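Local coordinates for thioesterase domain-containing protein (Pseudomonas aeruginosa, PDB 1ZKI) that adopts the hotdog fold of the thioesterase superfamily and probably hydrolyses acyl-CoA thioesters, at residues G51-F55 against C81-Y85; L27-A32 against L64-S69; G46-H50 against R87-D91; L19-D23 against V34-M38. The contacts are given in a common frame with arbitrary orientation. Numbering follows the deposited sequence.

Overall arrangement
All four contacts belong to one hotdog fold, in which helix 51-70 packs against a curved antiparallel sheet. Contacts 1 and 2 use the two ends of that helix and lie on opposite sides of the chain's centre, their centres 20 Å apart; contact 2 shares strand 31-37 with contact 4. Along the chain contact 4 closes first, contact 1 is nested inside the loop closed by contact 3, and contact 2 crosses contacts 1, 3 and 4. Contacts 1, 3 and 4 lie 13 to 14 Å apart between centres and touch one another, M49 packing on both L54 and L36. Contacts 2 and 3 have the farthest centres, about 28 Å; contacts 1 and 2 tie both helix ends to strands.

Contact 1 of 4, residues G51-F55 against C81-Y85; sequences GGALF and CKINY
The first turn of the long hotdog helix, 51-70, packs here against the last residues of strand 76-85, an outermost strand of the sheet within this chain. Build G51-F55 as regular alpha-helix (phi -54° to -69°, psi -33° to -43°), with F55 N bonded to G51 O at 2.9 Å, and C81-Y85 as extended strand. The segment axes approach to 10.0 Å, with 127° between their N-to-C directions; the nearest CA pairs are G51 with Y85 (7.5 Å) and F55 with I83 (7.2 Å). C81, I83 and Y85 direct CA-to-CB toward the helix, whereas K82 points away and its NZ forms a salt bridge with E80 of the second subunit. Y85, chi1 m, lays its ring so that OH donates to G51 O at 2.7 Å; that carbonyl therefore accepts both this bond and the helical one. The edge of the same ring meets L54, CB to Y85 CE1 4.0 Å. F55, chi1 t, extends along the strand: its CD1 lies 4.0 Å from I83 CG2, which sits at the ring edge, and its CE1 3.8 Å from C81 CB. C81 SG stands 5.0 Å from the F55 ring centroid, 57° off the normal, an oblique sulfur-aromatic contact. The 273 Å² buried join helix to sheet in the manner of the hotdog fold, a helical sausage wrapped by a beta-sheet bun.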
loop_
_atom_site.group_PDB
_atom_site.type_symbol
_atom_site.label_atom_id
_atom_site.label_comp_id
_atom_site.label_asym_id
_atom_site.label_seq_id
_atom_site.Cartn_x
_atom_site.Cartn_y
_atom_site.Cartn_z
ATOM N N GLY A 51 3.322 -18.009 -0.809
ATOM C CA GLY A 51 2.595 -16.750 -0.694
ATOM C C GLY A 51 1.725 -16.676 0.557
ATOM O O GLY A 51 1.539 -15.599 1.120
ATOM N N GLY A 52 1.177 -17.815 0.982
ATOM C CA GLY A 52 0.379 -17.839 2.198
ATOM C C GLY A 52 1.213 -17.535 3.436
ATOM O O GLY A 52 0.733 -16.893 4.377
ATOM N N ALA A 53 2.457 -18.026 3.460
ATOM C CA ALA A 53 3.345 -17.768 4.607
ATOM C C ALA A 53 3.734 -16.300 4.659
ATOM O O ALA A 53 3.744 -15.678 5.728
ATOM C CB ALA A 53 4.560 -18.658 4.539
ATOM N N LEU A 54 4.022 -15.738 3.493
ATOM C CA LEU A 54 4.305 -14.301 3.408
ATOM C C LEU A 54 3.106 -13.457 3.851
ATOM O O LEU A 54 3.275 -12.477 4.593
ATOM C CB LEU A 54 4.726 -13.924 1.998
ATOM C CG LEU A 54 6.145 -14.371 1.629
ATOM C CD1 LEU A 54 6.413 -14.327 0.103
ATOM C CD2 LEU A 54 7.211 -13.554 2.373
ATOM N N PHE A 55 1.905 -13.828 3.418
ATOM C CA PHE A 55 0.732 -13.096 3.854
ATOM C C PHE A 55 0.534 -13.230 5.369
ATOM O O PHE A 55 0.187 -12.256 6.030
ATOM C CB PHE A 55 -0.514 -13.559 3.110
ATOM C CG PHE A 55 -1.756 -12.873 3.569
ATOM C CD1 PHE A 55 -2.209 -11.727 2.911
ATOM C CD2 PHE A 55 -2.449 -13.348 4.688
ATOM C CE1 PHE A 55 -3.363 -11.066 3.345
ATOM C CE2 PHE A 55 -3.601 -12.703 5.141
ATOM C CZ PHE A 55 -4.068 -11.561 4.466
ATOM N N CYS A 81 -7.353 -7.280 3.628
ATOM C CA CYS A 81 -5.953 -6.977 3.312
ATOM C C CYS A 81 -5.697 -7.300 1.859
ATOM O O CYS A 81 -6.337 -8.198 1.299
ATOM C CB CYS A 81 -5.020 -7.808 4.199
ATOM S SG CYS A 81 -3.310 -7.257 4.113
ATOM N N LYS A 82 -4.734 -6.596 1.268
ATOM C CA LYS A 82 -4.351 -6.786 -0.126
ATOM C C LYS A 82 -2.842 -6.830 -0.158
ATOM O O LYS A 82 -2.203 -5.980 0.439
ATOM C CB LYS A 82 -4.850 -5.606 -0.963
ATOM C CG LYS A 82 -4.510 -5.671 -2.470
ATOM C CD LYS A 82 -3.311 -4.794 -2.832
ATOM C CE LYS A 82 -3.344 -4.429 -4.325
ATOM N NZ LYS A 82 -2.924 -5.546 -5.180
ATOM N N ILE A 83 -2.290 -7.806 -0.874
ATOM C CA ILE A 83 -0.837 -8.003 -0.928
ATOM C C ILE A 83 -0.383 -8.120 -2.379
ATOM O O ILE A 83 -1.105 -8.686 -3.204
ATOM C CB ILE A 83 -0.433 -9.311 -0.134
ATOM C CG1 ILE A 83 1.091 -9.468 -0.049
ATOM C CG2 ILE A 83 -1.076 -10.599 -0.744
ATOM C CD1 ILE A 83 1.525 -10.502 0.977
ATOM N N ASN A 84 0.803 -7.583 -2.689
ATOM C CA ASN A 84 1.488 -7.847 -3.961
ATOM C C ASN A 84 2.738 -8.633 -3.673
ATOM O O ASN A 84 3.475 -8.305 -2.743
ATOM C CB ASN A 84 1.911 -6.556 -4.655
ATOM C CG ASN A 84 0.871 -6.052 -5.604
ATOM O OD1 ASN A 84 0.943 -6.288 -6.830
ATOM N ND2 ASN A 84 -0.113 -5.386 -5.061
ATOM N N TYR A 85 2.981 -9.645 -4.491
ATOM C CA TYR A 85 4.199 -10.453 -4.393
ATOM C C TYR A 85 5.170 -9.982 -5.446
ATOM O O TYR A 85 4.844 -9.953 -6.643
ATOM C CB TYR A 85 3.856 -11.924 -4.624
ATOM C CG TYR A 85 2.912 -12.449 -3.576
ATOM C CD1 TYR A 85 3.382 -12.754 -2.298
ATOM C CD2 TYR A 85 1.557 -12.623 -3.855
ATOM C CE1 TYR A 85 2.514 -13.229 -1.304
ATOM C CE2 TYR A 85 0.672 -13.109 -2.870
ATOM C CZ TYR A 85 1.167 -13.398 -1.600
ATOM O OH TYR A 85 0.312 -13.885 -0.635
#

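Contact 2 of 4, residues L27-A32 against L64-S69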
loop_
_atom_site.group_PDB
_atom_site.type_symbol
_atom_site.label_atom_id
_atom_site.label_comp_id
_atom_site.label_asym_id
_atom_site.label_seq_id
_atom_site.Cartn_x
_atom_site.Cartn_y
_atom_site.Cartn_z
ATOM N N LEU A 27 8.560 -3.254 18.439
ATOM C CA LEU A 27 7.340 -2.455 18.359
ATOM C C LEU A 27 7.688 -1.002 18.632
ATOM O O LEU A 27 8.514 -0.706 19.508
ATOM C CB LEU A 27 6.346 -2.877 19.430
ATOM C CG LEU A 27 5.811 -4.297 19.520
ATOM C CD1 LEU A 27 5.047 -4.423 20.809
ATOM C CD2 LEU A 27 4.911 -4.582 18.346
ATOM N N GLY A 28 7.042 -0.105 17.901
ATOM C CA GLY A 28 7.172 1.323 18.114
ATOM C C GLY A 28 5.779 1.899 18.241
ATOM O O GLY A 28 4.849 1.199 18.606
ATOM N N ASP A 29 5.645 3.182 17.962
ATOM C CA ASP A 29 4.367 3.856 18.084
ATOM C C ASP A 29 3.617 3.663 16.775
ATOM O O ASP A 29 3.786 4.460 15.839
ATOM C CB ASP A 29 4.579 5.345 18.349
ATOM C CG ASP A 29 3.264 6.092 18.589
ATOM O OD1 ASP A 29 2.192 5.440 18.658
ATOM O OD2 ASP A 29 3.305 7.339 18.718
ATOM N N GLY A 30 2.799 2.612 16.714
ATOM C CA GLY A 30 2.033 2.296 15.498
ATOM C C GLY A 30 2.901 1.643 14.433
ATOM O O GLY A 30 2.611 1.740 13.248
ATOM N N VAL A 31 3.968 0.977 14.865
ATOM C CA VAL A 31 4.887 0.289 13.956
ATOM C C VAL A 31 5.374 -1.008 14.619
ATOM O O VAL A 31 5.583 -1.055 15.838
ATOM C CB VAL A 31 6.073 1.222 13.514
ATOM C CG1 VAL A 31 6.864 1.723 14.711
ATOM C CG2 VAL A 31 7.002 0.540 12.500
ATOM N N ALA A 32 5.522 -2.062 13.819
ATOM C CA ALA A 32 6.020 -3.338 14.314
ATOM C C ALA A 32 6.910 -4.008 13.289
ATOM O O ALA A 32 6.780 -3.752 12.090
ATOM C CB ALA A 32 4.850 -4.258 14.689
ATOM N N LEU A 64 0.128 -6.447 15.125
ATOM C CA LEU A 64 1.021 -5.960 16.172
ATOM C C LEU A 64 1.224 -4.446 16.079
ATOM O O LEU A 64 1.281 -3.755 17.093
ATOM C CB LEU A 64 2.351 -6.714 16.104
ATOM C CG LEU A 64 2.323 -8.159 16.632
ATOM C CD1 LEU A 64 3.722 -8.791 16.460
ATOM C CD2 LEU A 64 1.875 -8.210 18.097
ATOM N N ALA A 65 1.325 -3.924 14.851
ATOM C CA ALA A 65 1.378 -2.476 14.648
ATOM C C ALA A 65 0.109 -1.820 15.185
ATOM O O ALA A 65 0.184 -0.809 15.872
ATOM C CB ALA A 65 1.583 -2.130 13.162
ATOM N N CYS A 66 -1.052 -2.420 14.909
ATOM C CA CYS A 66 -2.315 -1.904 15.452
ATOM C C CYS A 66 -2.306 -1.915 16.968
ATOM O O CYS A 66 -2.653 -0.926 17.593
ATOM C CB CYS A 66 -3.492 -2.697 14.925
ATOM S SG CYS A 66 -3.775 -2.278 13.226
ATOM N N SER A 67 -1.869 -3.026 17.550
ATOM C CA SER A 67 -1.782 -3.126 18.998
ATOM C C SER A 67 -0.840 -2.084 19.593
ATOM O O SER A 67 -1.079 -1.583 20.698
ATOM C CB SER A 67 -1.356 -4.532 19.393
ATOM O OG SER A 67 -2.404 -5.444 19.102
ATOM N N SER A 68 0.214 -1.724 18.867
ATOM C CA SER A 68 1.147 -0.725 19.399
ATOM C C SER A 68 0.543 0.676 19.342
ATOM O O SER A 68 0.995 1.577 20.049
ATOM C CB SER A 68 2.477 -0.770 18.662
ATOM O OG SER A 68 2.353 -0.216 17.372
ATOM N N SER A 69 -0.485 0.844 18.514
ATOM C CA SER A 69 -1.203 2.111 18.383
ATOM C C SER A 69 -2.308 2.243 19.430
ATOM O O SER A 69 -2.366 3.250 20.154
ATOM C CB SER A 69 -1.808 2.218 16.978
ATOM O OG SER A 69 -2.615 3.372 16.866
#
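L27 begins the contact by turning its side chain toward the helix, where its CD2 lies 4.0 Å from L64 CB and 3.9 Å from L64 O. G28 follows with its carbonyl O 3.1 Å from S68 CB, while its N bonds to V31 O at 2.7 Å across the tight turn between strands 23-27 and 31-37. D29, at the exposed tip, is marginal. G30 (phi 77°, psi 26°) presents bare backbone: its CA approaches A65 O to 3.6 Å, and its N gives a weak hydrogen bond to S68 OG, 2.9 Å long but bent to 123°. V31 points away, onto V97 and R99 of the neighbouring strand 93-103. A32 turns back, its CB 3.8 Å from L64 CB and 4.2 Å from A65 CB. S68 OG also donates to A65 O (2.7 Å), so the p rotamer lets one hydroxyl serve its own helix and the turn. Chemically, the hairpin is held to the helix mainly by close packing of small residues and aliphatic carbon, with the weak G30-S68 hydrogen bond as the polar link.

Contact 3 of 4, residues G46-H50 against R87-D91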
loop_
_atom_site.group_PDB
_atom_site.type_symbol
_atom_site.label_atom_id
_atom_site.label_comp_id
_atom_site.label_asym_id
_atom_site.label_seq_id
_atom_site.Cartn_x
_atom_site.Cartn_y
_atom_site.Cartn_z
ATOM N N GLY A 46 7.140 -24.662 -6.135
ATOM C CA GLY A 46 8.363 -24.160 -6.775
ATOM C C GLY A 46 9.569 -24.130 -5.849
ATOM O O GLY A 46 10.668 -23.711 -6.244
ATOM N N GLY A 47 9.375 -24.564 -4.613
ATOM C CA GLY A 47 10.463 -24.633 -3.640
ATOM C C GLY A 47 10.843 -23.308 -2.999
ATOM O O GLY A 47 11.905 -23.214 -2.360
ATOM N N VAL A 48 9.989 -22.291 -3.148
ATOM C CA VAL A 48 10.212 -20.977 -2.520
ATOM C C VAL A 48 9.178 -20.680 -1.420
ATOM O O VAL A 48 8.192 -21.407 -1.276
ATOM C CB VAL A 48 10.243 -19.838 -3.572
ATOM C CG1 VAL A 48 11.343 -20.115 -4.601
ATOM C CG2 VAL A 48 8.880 -19.669 -4.261
HETATM N N MSE A 49 9.388 -19.611 -0.656
HETATM C CA MSE A 49 8.467 -19.296 0.437
HETATM C C MSE A 49 7.052 -19.101 -0.104
HETATM O O MSE A 49 6.828 -18.321 -1.030
HETATM C CB MSE A 49 8.921 -18.066 1.228
HETATM C CG MSE A 49 8.110 -17.865 2.490
HETATM SE SE MSE A 49 8.903 -16.386 3.502
HETATM C CE MSE A 49 10.481 -17.174 4.091
ATOM N N HIS A 50 6.108 -19.831 0.468
ATOM C CA HIS A 50 4.738 -19.827 -0.034
ATOM C C HIS A 50 4.096 -18.452 0.176
ATOM O O HIS A 50 4.322 -17.795 1.199
ATOM C CB HIS A 50 3.922 -20.898 0.675
ATOM C CG HIS A 50 2.653 -21.255 -0.026
ATOM N ND1 HIS A 50 1.544 -20.431 -0.036
ATOM C CD2 HIS A 50 2.300 -22.371 -0.712
ATOM C CE1 HIS A 50 0.577 -21.008 -0.727
ATOM N NE2 HIS A 50 1.007 -22.188 -1.147
ATOM N N ARG A 87 9.023 -10.605 -5.465
ATOM C CA ARG A 87 9.930 -11.680 -5.881
ATOM C C ARG A 87 9.995 -12.810 -4.876
ATOM O O ARG A 87 9.591 -12.631 -3.727
ATOM C CB ARG A 87 11.325 -11.140 -6.117
ATOM C CG ARG A 87 11.972 -10.497 -4.888
ATOM C CD ARG A 87 13.358 -10.010 -5.297
ATOM N NE ARG A 87 14.256 -11.144 -5.513
ATOM C CZ ARG A 87 15.578 -11.067 -5.651
ATOM N NH1 ARG A 87 16.206 -9.896 -5.586
ATOM N NH2 ARG A 87 16.275 -12.185 -5.808
ATOM N N ALA A 88 10.516 -13.951 -5.331
ATOM C CA ALA A 88 10.516 -15.184 -4.548
ATOM C C ALA A 88 11.660 -15.201 -3.548
ATOM O O ALA A 88 12.747 -14.661 -3.812
ATOM C CB ALA A 88 10.634 -16.398 -5.472
ATOM N N VAL A 89 11.419 -15.861 -2.422
ATOM C CA VAL A 89 12.429 -16.074 -1.388
ATOM C C VAL A 89 12.758 -17.575 -1.307
ATOM O O VAL A 89 11.871 -18.387 -1.115
ATOM C CB VAL A 89 11.917 -15.587 0.002
ATOM C CG1 VAL A 89 12.944 -15.894 1.111
ATOM C CG2 VAL A 89 11.598 -14.112 -0.036
ATOM N N ALA A 90 14.031 -17.933 -1.471
ATOM C CA ALA A 90 14.427 -19.352 -1.496
ATOM C C ALA A 90 15.125 -19.803 -0.213
ATOM O O ALA A 90 15.186 -21.005 0.083
ATOM C CB ALA A 90 15.308 -19.650 -2.718
ATOM N N ASP A 91 15.656 -18.851 0.550
ATOM C CA ASP A 91 16.362 -19.198 1.781
ATOM C C ASP A 91 16.566 -17.991 2.680
ATOM O O ASP A 91 16.211 -16.864 2.307
ATOM C CB ASP A 91 17.706 -19.859 1.464
ATOM C CG ASP A 91 18.580 -19.006 0.593
ATOM O OD1 ASP A 91 18.655 -17.771 0.797
ATOM O OD2 ASP A 91 19.213 -19.584 -0.309
HETATM O O HOH W 1 8.687 -16.557 -2.131
#
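V48, chi1 m, lays its side chain over the loop 87-91: CG1 lies 3.9 Å from A88 CB and 4.4 Å from A90 CB, and CB rests 3.3 Å from V89 O. CG1 thus touches both alanine methyls, while CB rests on the carbonyl of V89, which lies between them in sequence. That carbonyl is taken by the next residue, M49 N donating to V89 O at 2.8 Å with a nearly straight 164° angle. One water completes the pairing: it donates to M49 O and accepts from V89 N, each at 2.8 Å, so the backbone N and O of both M49 and V89 are satisfied, one pair directly and the other through solvent. Selenomethionine M49 points inward, its CE 4.1 Å from V89 CG1, and both side chains reach V94 of strand 93-103. R43 adds a further tie, its NH2 hydrogen-bonding to G47 O and A90 O, one on each loop. H50 turns away from the contact and N-caps helix 51-70, its ND1 receiving G52 N. Although neither segment is regular helix or strand, the loop leading into the helix is therefore joined to the loop after strand 76-85 by directional backbone bonding, apolar packing and a bridging water.

Contact 4 of 4, residues L19-D23 against V34-M38; sequences LVGLD and VRLPM
Helix 15-20 ends at V20, and the chain turns through G21 (phi 99°, psi 25°), the C' residue of a Schellman motif in which G21 N reaches E18 O and L22 N reaches S17 O. L22 and D23 then run extended beside V34-P37, the CA 20-23 and CA 34-37 directions lying 122° apart. D23 and R35 form an antiparallel hydrogen-bonded pair, CA-CA 5.2 Å: R35 N donates to D23 O at 2.9 Å (177°), and D23 N to R35 O at 3.0 Å (138°). Their side chains share one sheet face. With D23 chi1 t and R35 chi1 p, D23 OD2 meets the guanidinium edge, R35 NH2 to OD2 2.9 Å, as a salt bridge; R35 NE is satisfied by E93. Beyond the D23-R35 pair, where these two segments diverge, a water donates to V20 O at 2.9 Å and P37 O at 2.8 Å, occupying both carbonyls. Away from the salt bridge, L22 CD2 packs on L36 CD2 (3.8 Å), L22 CB on V34 CG1 (4.0 Å) and V20 CG1 on L36 CD1 (4.0 Å), while L22 and V34 both touch L57 of helix 51-70. Such a glycine-terminated helix, leading directly into an outermost strand, is a Schellman-capped helix-to-strand connection, here opening the hotdog sheet.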
loop_
_atom_site.group_PDB
_atom_site.type_symbol
_atom_site.label_atom_id
_atom_site.label_comp_id
_atom_site.label_asym_id
_atom_site.label_seq_id
_atom_site.Cartn_x
_atom_site.Cartn_y
_atom_site.Cartn_z
ATOM N N LEU A 19 3.295 -21.784 14.580
ATOM C CA LEU A 19 3.344 -22.834 13.568
ATOM C C LEU A 19 4.160 -22.356 12.368
ATOM O O LEU A 19 5.058 -23.049 11.886
ATOM C CB LEU A 19 1.929 -23.162 13.086
ATOM C CG LEU A 19 1.836 -24.194 11.952
ATOM C CD1 LEU A 19 2.076 -25.621 12.491
ATOM C CD2 LEU A 19 0.485 -24.066 11.179
ATOM N N VAL A 20 3.849 -21.157 11.899
ATOM C CA VAL A 20 4.535 -20.628 10.724
ATOM C C VAL A 20 6.007 -20.307 11.043
ATOM O O VAL A 20 6.879 -20.380 10.161
ATOM C CB VAL A 20 3.763 -19.423 10.162
ATOM C CG1 VAL A 20 4.512 -18.777 9.025
ATOM C CG2 VAL A 20 2.399 -19.898 9.681
ATOM N N GLY A 21 6.269 -19.954 12.301
ATOM C CA GLY A 21 7.613 -19.603 12.762
ATOM C C GLY A 21 7.853 -18.103 12.834
ATOM O O GLY A 21 9.006 -17.640 12.764
ATOM N N LEU A 22 6.768 -17.344 12.997
ATOM C CA LEU A 22 6.856 -15.884 13.070
ATOM C C LEU A 22 7.462 -15.498 14.408
ATOM O O LEU A 22 7.105 -16.047 15.437
ATOM C CB LEU A 22 5.479 -15.220 12.891
ATOM C CG LEU A 22 4.776 -15.599 11.591
ATOM C CD1 LEU A 22 3.348 -15.049 11.509
ATOM C CD2 LEU A 22 5.588 -15.222 10.328
ATOM N N ASP A 23 8.286 -14.469 14.384
ATOM C CA ASP A 23 9.065 -14.120 15.531
ATOM C C ASP A 23 9.062 -12.590 15.667
ATOM O O ASP A 23 9.748 -11.908 14.905
ATOM C CB ASP A 23 10.464 -14.700 15.286
ATOM C CG ASP A 23 11.422 -14.450 16.407
ATOM O OD1 ASP A 23 10.984 -14.232 17.552
ATOM O OD2 ASP A 23 12.640 -14.509 16.128
ATOM N N VAL A 34 8.459 -8.007 12.414
ATOM C CA VAL A 34 8.422 -9.449 12.678
ATOM C C VAL A 34 9.360 -10.151 11.688
ATOM O O VAL A 34 9.442 -9.733 10.525
ATOM C CB VAL A 34 6.951 -9.972 12.538
ATOM C CG1 VAL A 34 6.871 -11.471 12.687
ATOM C CG2 VAL A 34 6.022 -9.273 13.549
ATOM N N ARG A 35 10.066 -11.193 12.134
ATOM C CA ARG A 35 10.959 -11.947 11.241
ATOM C C ARG A 35 10.380 -13.326 10.981
ATOM O O ARG A 35 9.615 -13.848 11.805
ATOM C CB ARG A 35 12.383 -12.056 11.819
ATOM C CG ARG A 35 12.488 -12.859 13.079
ATOM C CD ARG A 35 13.933 -12.907 13.631
ATOM N NE ARG A 35 14.826 -13.788 12.860
ATOM C CZ ARG A 35 14.960 -15.100 13.047
ATOM N NH1 ARG A 35 15.807 -15.800 12.290
ATOM N NH2 ARG A 35 14.241 -15.738 13.981
ATOM N N LEU A 36 10.756 -13.905 9.844
ATOM C CA LEU A 36 10.315 -15.240 9.441
ATOM C C LEU A 36 11.470 -15.938 8.738
ATOM O O LEU A 36 11.786 -15.597 7.598
ATOM C CB LEU A 36 9.084 -15.186 8.522
ATOM C CG LEU A 36 8.592 -16.538 7.947
ATOM C CD1 LEU A 36 8.371 -17.577 9.065
ATOM C CD2 LEU A 36 7.299 -16.339 7.099
ATOM N N PRO A 37 12.108 -16.905 9.423
ATOM C CA PRO A 37 13.151 -17.699 8.771
ATOM C C PRO A 37 12.543 -18.748 7.847
ATOM O O PRO A 37 11.487 -19.335 8.172
ATOM C CB PRO A 37 13.873 -18.372 9.948
ATOM C CG PRO A 37 12.848 -18.452 11.039
ATOM C CD PRO A 37 11.925 -17.256 10.846
HETATM N N MSE A 38 13.184 -18.979 6.695
HETATM C CA MSE A 38 12.760 -20.067 5.800
HETATM C C MSE A 38 12.839 -21.405 6.540
HETATM O O MSE A 38 13.706 -21.619 7.404
HETATM C CB MSE A 38 13.639 -20.134 4.532
HETATM C CG MSE A 38 13.183 -21.196 3.503
HETATM SE SE MSE A 38 11.450 -20.708 2.805
HETATM C CE MSE A 38 11.214 -22.049 1.471
HETATM O O HOH W 2 9.725 -20.711 9.872
#